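PDB 2VPB: B-cell CLL/lymphoma 9 protein from Homo sapiens, which takes part in Wnt signalling by binding beta-catenin and promoting its transcriptional activity, the fragment here being the HD1 domain that interacts with the Pygopus protein PYGO1. Local coordinates for residues V7-S11 against I30-H34. Sequence-based numbering, arbitrary orientation.
Sequences VYVFS and IVSFH
One face of the Y8 ring receives the edge of F33: F33 CE2 stands 3.4 Å above the plane over the ring's centre, so that this one carbon lies nearly equidistant from all six ring carbons. The two planes meet at 58°, an inclined edge-to-face pair with centroids 4.6 Å apart. Within its own segment, one face of F33 lies over V31 C, offset toward the rim. F10, by contrast, uses its edge: V31 CG1 lies in the plane of its ring, 3.9 Å from F10 CZ, and the same F10 CZ comes within 3.2 Å of I30 O, a close approach of ring C-H to carbonyl oxygen. F10 CZ also meets F33 CZ obliquely at 4.1 Å. With V31 CG1 anti to its own carbonyl carbon (chi1 -68°), the methyl reaches Y8 CD2, at 4.1 Å, as well as the F10 edge. Replacing Y8 by an alanine would remove the face that F33 CE2 points at, and the F33 ring would probably be freer to swing. No hydrogen bond joins the segments; apart from the approach of I30 O to F10 CZ, they meet through apolar side chains, an example of how a very short domain can bring its C-terminal stretch back onto its strand. That stretch bends at S32, the centre of an inverse gamma turn. S11 N-caps helix 12-23 through its OG, while F10 and I30 both lean on A18 of that helix and I30 also on V22. Strand 8-10 meanwhile pairs in parallel with a strand of the other protein chain, extending the sheet across the interface.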
loop_
_atom_site.group_PDB
_atom_site.type_symbol
_atom_site.label_atom_id
_atom_site.label_comp_id
_atom_site.label_asym_id
_atom_site.label_seq_id
_atom_site.Cartn_x
_atom_site.Cartn_y
_atom_site.Cartn_z
ATOM N N VAL B 7 10.645 4.763 6.006
ATOM C CA VAL B 7 9.652 4.255 5.059
ATOM C C VAL B 7 8.337 4.144 5.805
ATOM O O VAL B 7 8.269 3.543 6.885
ATOM C CB VAL B 7 10.052 2.874 4.499
ATOM C CG1 VAL B 7 8.945 2.324 3.612
ATOM C CG2 VAL B 7 11.363 2.983 3.714
ATOM N N TYR B 8 7.301 4.746 5.231
ATOM C CA TYR B 8 5.978 4.727 5.843
ATOM C C TYR B 8 5.210 3.495 5.396
ATOM O O TYR B 8 5.173 3.170 4.207
ATOM C CB TYR B 8 5.235 6.011 5.490
ATOM C CG TYR B 8 5.906 7.197 6.118
ATOM C CD1 TYR B 8 5.798 7.411 7.492
ATOM C CD2 TYR B 8 6.674 8.079 5.356
ATOM C CE1 TYR B 8 6.435 8.476 8.098
ATOM C CE2 TYR B 8 7.319 9.172 5.971
ATOM C CZ TYR B 8 7.181 9.350 7.338
ATOM O OH TYR B 8 7.800 10.415 7.968
ATOM N N VAL B 9 4.613 2.801 6.360
ATOM C CA VAL B 9 3.895 1.554 6.105
ATOM C C VAL B 9 2.401 1.821 6.283
ATOM O O VAL B 9 1.940 2.103 7.390
ATOM C CB VAL B 9 4.382 0.415 7.036
ATOM C CG1 VAL B 9 3.744 -0.913 6.649
ATOM C CG2 VAL B 9 5.920 0.296 6.980
ATOM N N PHE B 10 1.665 1.778 5.169
ATOM C CA PHE B 10 0.227 2.062 5.172
ATOM C C PHE B 10 -0.601 0.770 5.204
ATOM O O PHE B 10 -0.396 -0.128 4.376
ATOM C CB PHE B 10 -0.159 2.777 3.865
ATOM C CG PHE B 10 0.298 4.210 3.760
ATOM C CD1 PHE B 10 -0.613 5.252 3.870
ATOM C CD2 PHE B 10 1.626 4.517 3.495
ATOM C CE1 PHE B 10 -0.212 6.590 3.769
ATOM C CE2 PHE B 10 2.042 5.844 3.377
ATOM C CZ PHE B 10 1.116 6.888 3.519
ATOM N N SER B 11 -1.565 0.684 6.126
ATOM C CA SER B 11 -2.633 -0.292 5.980
ATOM C C SER B 11 -3.500 0.069 4.776
ATOM O O SER B 11 -3.422 1.184 4.240
ATOM C CB SER B 11 -3.525 -0.328 7.231
ATOM O OG SER B 11 -4.171 0.921 7.413
ATOM N N ILE B 30 0.408 11.456 -0.622
ATOM C CA ILE B 30 -0.038 10.548 0.440
ATOM C C ILE B 30 0.925 10.511 1.631
ATOM O O ILE B 30 0.572 9.962 2.679
ATOM C CB ILE B 30 -0.305 9.100 -0.081
ATOM C CG1 ILE B 30 0.978 8.451 -0.661
ATOM C CG2 ILE B 30 -1.451 9.095 -1.118
ATOM C CD1 ILE B 30 0.883 6.964 -0.806
ATOM N N VAL B 31 2.123 11.090 1.491
ATOM C CA VAL B 31 3.064 11.165 2.625
ATOM C C VAL B 31 3.302 12.604 3.097
ATOM O O VAL B 31 4.268 12.881 3.819
ATOM C CB VAL B 31 4.417 10.438 2.340
ATOM C CG1 VAL B 31 4.217 8.919 2.233
ATOM C CG2 VAL B 31 5.079 10.999 1.085
ATOM N N SER B 32 2.406 13.508 2.710
ATOM C CA SER B 32 2.490 14.914 3.125
ATOM C C SER B 32 1.911 15.102 4.527
ATOM O O SER B 32 0.929 15.822 4.711
ATOM C CB SER B 32 1.766 15.807 2.125
ATOM O OG SER B 32 2.379 15.700 0.857
ATOM N N PHE B 33 2.507 14.436 5.511
ATOM C CA PHE B 33 1.988 14.491 6.885
ATOM C C PHE B 33 2.113 15.898 7.437
ATOM O O PHE B 33 3.032 16.633 7.081
ATOM C CB PHE B 33 2.706 13.495 7.790
ATOM C CG PHE B 33 2.686 12.099 7.268
ATOM C CD1 PHE B 33 1.524 11.347 7.296
ATOM C CD2 PHE B 33 3.838 11.536 6.733
ATOM C CE1 PHE B 33 1.507 10.037 6.785
ATOM C CE2 PHE B 33 3.831 10.234 6.238
ATOM C CZ PHE B 33 2.665 9.490 6.265
ATOM N N HIS B 34 1.172 16.267 8.298
ATOM C CA HIS B 34 1.120 17.641 8.779
ATOM C C HIS B 34 0.274 17.692 10.021
ATOM O O HIS B 34 -0.306 16.696 10.446
ATOM C CB HIS B 34 0.477 18.515 7.709
ATOM C CG HIS B 34 -0.890 18.051 7.319
ATOM N ND1 HIS B 34 -2.043 18.625 7.810
ATOM C CD2 HIS B 34 -1.289 17.027 6.525
ATOM C CE1 HIS B 34 -3.094 17.983 7.322
ATOM N NE2 HIS B 34 -2.662 17.009 6.542
#